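PDB 5YYL: major royal jelly protein 1 from Apis mellifera, which makes up the most abundant protein fraction of royal jelly, binds sterol and probably nourishes the developing larvae. Local coordinates for residues Lys236-Met240 with Val270-Ser274; Leu302-Ala308 with Phe319-Asp324; Thr350-Ala355 with Val380-Gln386. All coordinates share one frame; numbering follows the deposited sequence.

Interaction 1. Residues Lys236-Met240 with Val270-Ser274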
loop_
_atom_site.group_PDB
_atom_site.type_symbol
_atom_site.label_atom_id
_atom_site.label_comp_id
_atom_site.label_asym_id
_atom_site.label_seq_id
_atom_site.Cartn_x
_atom_site.Cartn_y
_atom_site.Cartn_z
ATOM N N LYS A 236 -57.588 26.872 0.090
ATOM C CA LYS A 236 -57.429 26.728 -1.367
ATOM C C LYS A 236 -56.608 25.494 -1.795
ATOM O O LYS A 236 -56.999 24.808 -2.733
ATOM C CB LYS A 236 -56.779 28.009 -1.922
ATOM C CG LYS A 236 -57.124 28.411 -3.343
ATOM C CD LYS A 236 -56.612 29.834 -3.622
ATOM C CE LYS A 236 -57.426 30.918 -2.904
ATOM N N PHE A 237 -55.497 25.222 -1.102
ATOM C CA PHE A 237 -54.577 24.106 -1.430
ATOM C C PHE A 237 -54.541 23.042 -0.334
ATOM O O PHE A 237 -53.478 22.551 0.034
ATOM C CB PHE A 237 -53.159 24.640 -1.698
ATOM C CG PHE A 237 -53.144 25.837 -2.588
ATOM C CD1 PHE A 237 -53.455 25.711 -3.937
ATOM C CD2 PHE A 237 -52.858 27.101 -2.077
ATOM C CE1 PHE A 237 -53.466 26.822 -4.768
ATOM C CE2 PHE A 237 -52.858 28.218 -2.906
ATOM C CZ PHE A 237 -53.163 28.081 -4.255
ATOM N N THR A 238 -55.720 22.676 0.158
ATOM C CA THR A 238 -55.844 21.662 1.207
ATOM C C THR A 238 -55.937 20.231 0.623
ATOM O O THR A 238 -55.532 19.270 1.272
ATOM C CB THR A 238 -57.001 22.024 2.176
ATOM O OG1 THR A 238 -56.763 21.432 3.465
ATOM C CG2 THR A 238 -58.386 21.648 1.611
ATOM N N LYS A 239 -56.448 20.117 -0.607
ATOM C CA LYS A 239 -56.490 18.846 -1.352
ATOM C C LYS A 239 -55.172 18.563 -2.084
ATOM O O LYS A 239 -54.747 19.372 -2.901
ATOM C CB LYS A 239 -57.626 18.884 -2.381
ATOM N N MET A 240 -54.548 17.420 -1.801
ATOM C CA MET A 240 -53.271 17.021 -2.413
ATOM C C MET A 240 -53.423 15.627 -2.976
ATOM O O MET A 240 -53.608 14.684 -2.210
ATOM C CB MET A 240 -52.109 17.032 -1.387
ATOM C CG MET A 240 -52.466 16.935 0.082
ATOM S SD MET A 240 -51.048 17.547 1.023
ATOM C CE MET A 240 -51.418 19.307 1.113
ATOM N N VAL A 270 -48.305 23.400 4.855
ATOM C CA VAL A 270 -48.528 22.150 4.105
ATOM C C VAL A 270 -49.599 22.361 3.043
ATOM O O VAL A 270 -49.405 22.022 1.884
ATOM C CB VAL A 270 -48.954 20.981 5.034
ATOM C CG1 VAL A 270 -49.416 19.751 4.249
ATOM C CG2 VAL A 270 -47.819 20.604 5.983
ATOM N N ALA A 271 -50.720 22.933 3.455
ATOM C CA ALA A 271 -51.727 23.357 2.509
ATOM C C ALA A 271 -51.343 24.751 2.023
ATOM O O ALA A 271 -51.850 25.768 2.490
ATOM C CB ALA A 271 -53.095 23.354 3.156
ATOM N N SER A 272 -50.435 24.788 1.059
ATOM C CA SER A 272 -50.038 26.044 0.407
ATOM C C SER A 272 -49.216 25.686 -0.802
ATOM O O SER A 272 -48.707 24.570 -0.892
ATOM C CB SER A 272 -49.214 26.949 1.335
ATOM O OG SER A 272 -47.834 26.676 1.218
ATOM N N THR A 273 -49.071 26.630 -1.724
ATOM C CA THR A 273 -48.190 26.437 -2.882
ATOM C C THR A 273 -47.087 27.495 -2.892
ATOM O O THR A 273 -46.523 27.807 -3.929
ATOM C CB THR A 273 -48.986 26.415 -4.201
ATOM O OG1 THR A 273 -49.537 27.701 -4.461
ATOM C CG2 THR A 273 -50.088 25.347 -4.144
ATOM N N SER A 274 -46.775 28.003 -1.701
ATOM C CA SER A 274 -45.871 29.116 -1.514
ATOM C C SER A 274 -44.529 28.625 -0.947
ATOM O O SER A 274 -44.448 27.504 -0.408
ATOM C CB SER A 274 -46.511 30.096 -0.536
ATOM O OG SER A 274 -47.822 30.473 -0.947
#

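Interaction 2. Residues Leu302-Ala308 with Phe319-Asp324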
loop_
_atom_site.group_PDB
_atom_site.type_symbol
_atom_site.label_atom_id
_atom_site.label_comp_id
_atom_site.label_asym_id
_atom_site.label_seq_id
_atom_site.Cartn_x
_atom_site.Cartn_y
_atom_site.Cartn_z
ATOM N N LEU A 302 -45.301 28.006 -6.526
ATOM C CA LEU A 302 -45.274 26.634 -7.087
ATOM C C LEU A 302 -46.660 26.267 -7.600
ATOM O O LEU A 302 -47.664 26.820 -7.162
ATOM C CB LEU A 302 -44.808 25.613 -6.032
ATOM C CG LEU A 302 -43.551 25.968 -5.233
ATOM C CD1 LEU A 302 -43.327 24.953 -4.128
ATOM C CD2 LEU A 302 -42.344 26.053 -6.145
ATOM N N ASP A 303 -46.716 25.323 -8.529
ATOM C CA ASP A 303 -47.987 24.837 -9.071
ATOM C C ASP A 303 -48.669 23.839 -8.135
ATOM O O ASP A 303 -49.886 23.662 -8.218
ATOM C CB ASP A 303 -47.767 24.189 -10.440
ATOM C CG ASP A 303 -47.320 25.189 -11.493
ATOM O OD1 ASP A 303 -48.021 26.210 -11.705
ATOM O OD2 ASP A 303 -46.268 24.968 -12.117
ATOM N N THR A 304 -47.888 23.170 -7.274
ATOM C CA THR A 304 -48.413 22.229 -6.280
ATOM C C THR A 304 -47.816 22.508 -4.890
ATOM O O THR A 304 -46.991 23.403 -4.729
ATOM C CB THR A 304 -48.149 20.769 -6.723
ATOM O OG1 THR A 304 -48.751 19.858 -5.797
ATOM C CG2 THR A 304 -46.592 20.442 -6.887
ATOM N N GLN A 305 -48.253 21.740 -3.901
ATOM C CA GLN A 305 -47.746 21.868 -2.538
ATOM C C GLN A 305 -46.323 21.322 -2.419
ATOM O O GLN A 305 -45.975 20.366 -3.077
ATOM C CB GLN A 305 -48.681 21.163 -1.542
ATOM C CG GLN A 305 -50.100 21.733 -1.481
ATOM C CD GLN A 305 -51.179 20.880 -2.162
ATOM O OE1 GLN A 305 -50.927 20.149 -3.111
ATOM N NE2 GLN A 305 -52.400 21.005 -1.679
ATOM N N SER A 306 -45.505 21.941 -1.583
ATOM C CA SER A 306 -44.176 21.434 -1.276
ATOM C C SER A 306 -44.238 20.564 -0.013
ATOM O O SER A 306 -45.068 20.809 0.875
ATOM C CB SER A 306 -43.188 22.580 -1.081
ATOM O OG SER A 306 -43.499 23.350 0.079
ATOM N N SER A 307 -43.378 19.541 0.045
ATOM C CA SER A 307 -43.302 18.619 1.185
ATOM C C SER A 307 -42.033 18.988 1.973
ATOM O O SER A 307 -41.825 20.169 2.256
ATOM C CB SER A 307 -43.303 17.168 0.691
ATOM O OG SER A 307 -42.175 16.926 -0.107
ATOM N N ALA A 308 -41.180 18.026 2.318
ATOM C CA ALA A 308 -39.953 18.327 3.048
ATOM C C ALA A 308 -38.972 19.154 2.223
ATOM O O ALA A 308 -39.086 19.253 1.000
ATOM C CB ALA A 308 -39.284 17.043 3.493
ATOM N N PHE A 319 -36.693 20.631 -2.589
ATOM C CA PHE A 319 -38.022 20.471 -2.028
ATOM C C PHE A 319 -38.883 19.506 -2.822
ATOM O O PHE A 319 -38.825 19.463 -4.044
ATOM C CB PHE A 319 -38.714 21.828 -1.927
ATOM C CG PHE A 319 -38.745 22.597 -3.211
ATOM C CD1 PHE A 319 -39.765 22.396 -4.125
ATOM C CD2 PHE A 319 -37.760 23.547 -3.497
ATOM C CE1 PHE A 319 -39.796 23.105 -5.312
ATOM C CE2 PHE A 319 -37.789 24.265 -4.682
ATOM C CZ PHE A 319 -38.810 24.043 -5.589
ATOM N N GLY A 320 -39.703 18.743 -2.109
ATOM C CA GLY A 320 -40.586 17.786 -2.720
ATOM C C GLY A 320 -41.854 18.457 -3.214
ATOM O O GLY A 320 -42.439 19.280 -2.522
ATOM N N LEU A 321 -42.285 18.065 -4.410
ATOM C CA LEU A 321 -43.463 18.609 -5.033
ATOM C C LEU A 321 -44.544 17.536 -4.968
ATOM O O LEU A 321 -44.510 16.578 -5.711
ATOM C CB LEU A 321 -43.126 19.014 -6.464
ATOM C CG LEU A 321 -42.213 20.252 -6.551
ATOM C CD1 LEU A 321 -41.345 20.268 -7.792
ATOM C CD2 LEU A 321 -43.010 21.541 -6.478
ATOM N N VAL A 322 -45.510 17.735 -4.079
ATOM C CA VAL A 322 -46.525 16.739 -3.702
ATOM C C VAL A 322 -47.345 16.209 -4.884
ATOM O O VAL A 322 -47.515 15.004 -5.052
ATOM C CB VAL A 322 -47.514 17.317 -2.644
ATOM C CG1 VAL A 322 -48.637 16.325 -2.341
ATOM C CG2 VAL A 322 -46.803 17.666 -1.342
ATOM N N GLY A 323 -47.863 17.114 -5.694
ATOM C CA GLY A 323 -48.736 16.731 -6.800
ATOM C C GLY A 323 -48.006 15.935 -7.858
ATOM O O GLY A 323 -48.428 14.827 -8.212
ATOM N N ASP A 324 -46.879 16.483 -8.315
ATOM C CA ASP A 324 -46.092 15.888 -9.392
ATOM C C ASP A 324 -45.300 14.642 -8.949
ATOM O O ASP A 324 -44.843 13.873 -9.799
ATOM C CB ASP A 324 -45.135 16.937 -9.997
ATOM C CG ASP A 324 -45.849 18.273 -10.361
ATOM O OD1 ASP A 324 -47.104 18.289 -10.461
ATOM O OD2 ASP A 324 -45.157 19.312 -10.523
#

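Interaction 3. Residues Thr350-Ala355 with Val380-Gln386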
loop_
_atom_site.group_PDB
_atom_site.type_symbol
_atom_site.label_atom_id
_atom_site.label_comp_id
_atom_site.label_asym_id
_atom_site.label_seq_id
_atom_site.Cartn_x
_atom_site.Cartn_y
_atom_site.Cartn_z
ATOM N N THR A 350 -41.638 5.859 -7.173
ATOM C CA THR A 350 -40.642 5.976 -6.099
ATOM C C THR A 350 -40.671 7.251 -5.257
ATOM O O THR A 350 -40.073 7.249 -4.183
ATOM C CB THR A 350 -39.201 5.781 -6.621
ATOM O OG1 THR A 350 -38.834 6.863 -7.488
ATOM C CG2 THR A 350 -39.088 4.460 -7.366
ATOM N N LEU A 351 -41.337 8.322 -5.699
ATOM C CA LEU A 351 -41.276 9.634 -4.988
ATOM C C LEU A 351 -42.642 10.192 -4.547
ATOM O O LEU A 351 -42.894 11.400 -4.651
ATOM C CB LEU A 351 -40.559 10.668 -5.867
ATOM C CG LEU A 351 -39.078 10.454 -6.122
ATOM C CD1 LEU A 351 -38.648 11.305 -7.305
ATOM C CD2 LEU A 351 -38.269 10.786 -4.884
ATOM N N GLN A 352 -43.498 9.328 -4.016
ATOM C CA GLN A 352 -44.895 9.707 -3.805
ATOM C C GLN A 352 -45.123 10.736 -2.670
ATOM O O GLN A 352 -45.865 11.700 -2.864
ATOM C CB GLN A 352 -45.785 8.473 -3.679
ATOM C CG GLN A 352 -45.815 7.641 -4.951
ATOM C CD GLN A 352 -46.970 6.652 -5.026
ATOM O OE1 GLN A 352 -47.823 6.606 -4.144
ATOM N NE2 GLN A 352 -47.019 5.876 -6.106
ATOM N N MET A 353 -44.504 10.557 -1.503
ATOM C CA MET A 353 -44.432 11.633 -0.524
ATOM C C MET A 353 -43.030 11.739 0.064
ATOM O O MET A 353 -42.615 10.923 0.887
ATOM C CB MET A 353 -45.466 11.451 0.586
ATOM C CG MET A 353 -45.381 12.525 1.688
ATOM S SD MET A 353 -45.833 14.256 1.248
ATOM C CE MET A 353 -45.647 15.051 2.848
ATOM N N ILE A 354 -42.306 12.769 -0.334
ATOM C CA ILE A 354 -40.982 13.000 0.211
ATOM C C ILE A 354 -41.150 13.517 1.650
ATOM O O ILE A 354 -41.339 14.706 1.883
ATOM C CB ILE A 354 -40.151 13.942 -0.684
ATOM C CG1 ILE A 354 -39.919 13.272 -2.033
ATOM C CG2 ILE A 354 -38.814 14.277 -0.042
ATOM C CD1 ILE A 354 -39.338 14.195 -3.085
ATOM N N ALA A 355 -41.112 12.594 2.607
ATOM C CA ALA A 355 -41.290 12.943 4.008
ATOM C C ALA A 355 -40.042 13.513 4.639
ATOM O O ALA A 355 -40.128 14.157 5.686
ATOM C CB ALA A 355 -41.725 11.722 4.791
ATOM N N VAL A 380 -32.975 10.938 0.667
ATOM C CA VAL A 380 -34.405 11.223 0.527
ATOM C C VAL A 380 -35.245 10.061 1.069
ATOM O O VAL A 380 -35.130 8.946 0.579
ATOM C CB VAL A 380 -34.765 11.445 -0.951
ATOM C CG1 VAL A 380 -36.232 11.806 -1.095
ATOM C CG2 VAL A 380 -33.877 12.521 -1.548
ATOM N N LEU A 381 -36.069 10.321 2.088
ATOM C CA LEU A 381 -37.080 9.364 2.549
ATOM C C LEU A 381 -38.336 9.640 1.782
ATOM O O LEU A 381 -38.861 10.749 1.816
ATOM C CB LEU A 381 -37.399 9.487 4.046
ATOM C CG LEU A 381 -38.546 8.587 4.541
ATOM C CD1 LEU A 381 -38.200 7.118 4.369
ATOM C CD2 LEU A 381 -38.871 8.868 5.994
ATOM N N SER A 382 -38.816 8.617 1.098
ATOM C CA SER A 382 -40.006 8.704 0.316
ATOM C C SER A 382 -40.880 7.522 0.702
ATOM O O SER A 382 -40.834 6.445 0.095
ATOM C CB SER A 382 -39.603 8.663 -1.133
ATOM O OG SER A 382 -40.678 8.285 -1.928
ATOM N N ASN A 383 -41.632 7.718 1.784
ATOM C CA ASN A 383 -42.772 6.875 2.118
ATOM C C ASN A 383 -43.925 7.144 1.146
ATOM O O ASN A 383 -43.742 7.820 0.121
ATOM C CB ASN A 383 -43.180 7.035 3.594
ATOM C CG ASN A 383 -43.590 8.453 3.978
ATOM O OD1 ASN A 383 -44.288 9.170 3.240
ATOM N ND2 ASN A 383 -43.175 8.855 5.182
ATOM N N LYS A 384 -45.095 6.574 1.429
ATOM C CA LYS A 384 -46.296 6.833 0.651
ATOM C C LYS A 384 -47.410 7.283 1.597
ATOM O O LYS A 384 -48.362 6.533 1.861
ATOM C CB LYS A 384 -46.673 5.575 -0.126
ATOM C CG LYS A 384 -45.649 5.222 -1.195
ATOM C CD LYS A 384 -46.236 4.488 -2.400
ATOM C CE LYS A 384 -46.271 2.987 -2.222
ATOM N NZ LYS A 384 -46.433 2.332 -3.545
ATOM N N MET A 385 -47.268 8.517 2.105
ATOM C CA MET A 385 -48.251 9.139 3.019
ATOM C C MET A 385 -49.680 9.098 2.481
ATOM O O MET A 385 -50.620 8.969 3.263
ATOM C CB MET A 385 -47.875 10.596 3.355
ATOM C CG MET A 385 -48.856 11.270 4.317
ATOM S SD MET A 385 -48.272 12.725 5.211
ATOM C CE MET A 385 -47.503 11.985 6.653
ATOM N N GLN A 386 -49.836 9.204 1.162
ATOM C CA GLN A 386 -51.153 9.044 0.546
ATOM C C GLN A 386 -51.827 7.703 0.901
ATOM O O GLN A 386 -53.048 7.663 1.096
ATOM C CB GLN A 386 -51.116 9.290 -0.964
ATOM C CG GLN A 386 -50.760 8.109 -1.842
ATOM C CD GLN A 386 -49.365 7.616 -1.620
ATOM O OE1 GLN A 386 -48.522 8.308 -1.060
ATOM N NE2 GLN A 386 -49.107 6.413 -2.072
#

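Interaction 1. Residues Lys236-Met240 with Val270-Ser274
F237 lays one face of its ring on the methyl group of T273, and the two side chains cross at about a right angle. The F237 side chain leaves the backbone with CG turned away from its own carbonyl carbon (chi1 -46°), which points the ring across at T273. Its CB passes the main chain of the facing loop, 3.9 Å from S272 N. At the root of the ring F237 CG and CD1 meet T273 CG2, at 3.5 Å and 3.4 Å. This methyl stands 3.5 Å from the ring centroid and 19° off the normal, a CH-pi contact. Farther out F237 CE2 and CZ pass T273 OG1, both at 3.7 Å. K236 CB covers the opposite face, so a flat aromatic group fits between two aliphatic carbons. A271, the centre of an inverse gamma turn, sets its CA beside F237 O in a CA-H...O contact, while that oxygen also takes a hydrogen bond from Q305 NE2. Beyond it the flexible, apolar end of M240 reaches V270, with CE 3.7 Å from CG1. The contact thus sets the start of strand 239-242 against the loop joining strands 264-269 and 275-279, where backbone bonds from A271 to D234 and D251 add further ties.

Interaction 2. Residues Leu302-Ala308 with Phe319-Asp324
T304 and G323 join the two segments by a side-chain bond at one end, while backbone bonds continue along the rest. T304 is turned about CA-CB so that OG1 lies opposite its backbone N (chi1 -176°), which carries the hydroxyl across to accept G323 N at 2.9 Å; the bond is bent, with 133° at the hydrogen. The same OG1 also donates a weak bond to Q305 OE1, so the hydroxyl is used both as acceptor and as donor. Threonine suits the place because its other branch is apolar: CG2 packs on L321 CD2 at 3.8 Å. The neighbouring V322 N gives a straighter bond to Q305 O, 2.9 Å long and 166° at the hydrogen. Next come S307 N to G320 O at 2.7 Å and G320 N to A308 O at 3.2 Å. G320 therefore uses both its N-H and its carbonyl on the partner strand, and that carbonyl also receives a CA-H...O contact from S306. The polar ends of the serines and the glutamine are served from outside: S306 OG by S268 OG, S307 OG by I354 O, and Q305 NE2 by the carbonyls of F237 and K239. D303, more exposed, forms a salt bridge with R338. L302 supplies the greasy side, its CD2 meeting F319 CE1 at 4.0 Å. S306 and L321 form an antiparallel non-hydrogen-bonded pair. Strands 306-311 and 316-321 make a beta hairpin and begin a four-stranded antiparallel meander with 326-331 and 342-346, the up-and-down sheet characteristic of a beta-propeller blade.

Interaction 3. Residues Thr350-Ala355 with Val380-Gln386
The open end of the antiparallel hairpin formed by strands 353-361 and 373-383 lies here, where S382 meets T350 and M353 meets N383. The hydroxyl of S382, swung opposite its own backbone N (chi1 160°), donates to T350 O at 2.6 Å, approaching from a position tilted 28° out of the carbonyl plane. A short hydroxyl side chain is well suited to this, since it reaches across to a carbonyl that precedes the strand. M353 N gives a longer bond to N383 O, 3.3 Å, and A355 N a weak one to L381 O, 3.0 Å. Apolar groups add to it: I354 CG2 lies 3.7 Å from V380 CG1, two branched side chains crossing obliquely. M353 CG runs beside M385 CB at 3.6 Å, although M385 is poorly ordered. Q352, extended beyond CG, passes across K384, its CD 3.5 Å from K384 CD, while its NE2 binds D348 O. On the other side of strand 373-383 lies strand 400-406, bonded through M403 and R401; L381 packs on P66 and I69 of strand 65-72, and the chain runs on into helix 385-389.

In the fold
The three contacts follow one another along the chain and form a continuous series in space. Interactions 1 and 2 have centres about 9 Å apart and touch directly: T273 O lies 2.9 Å from L302 N, a probable hydrogen bond, and the amide of Q305 reaches from the second into the first. Interactions 2 and 3, about 11 Å apart between centres, meet where G320 CA packs on I354 CD1 at 3.8 Å. Interactions 1 and 3 do not touch, their nearest atoms being about 6 Å apart. All lie away from the sterol pocket of P364, V366, I373 and I430, although residues 350-355 and 380-386 belong to the hairpin whose connection carries P364 and V366.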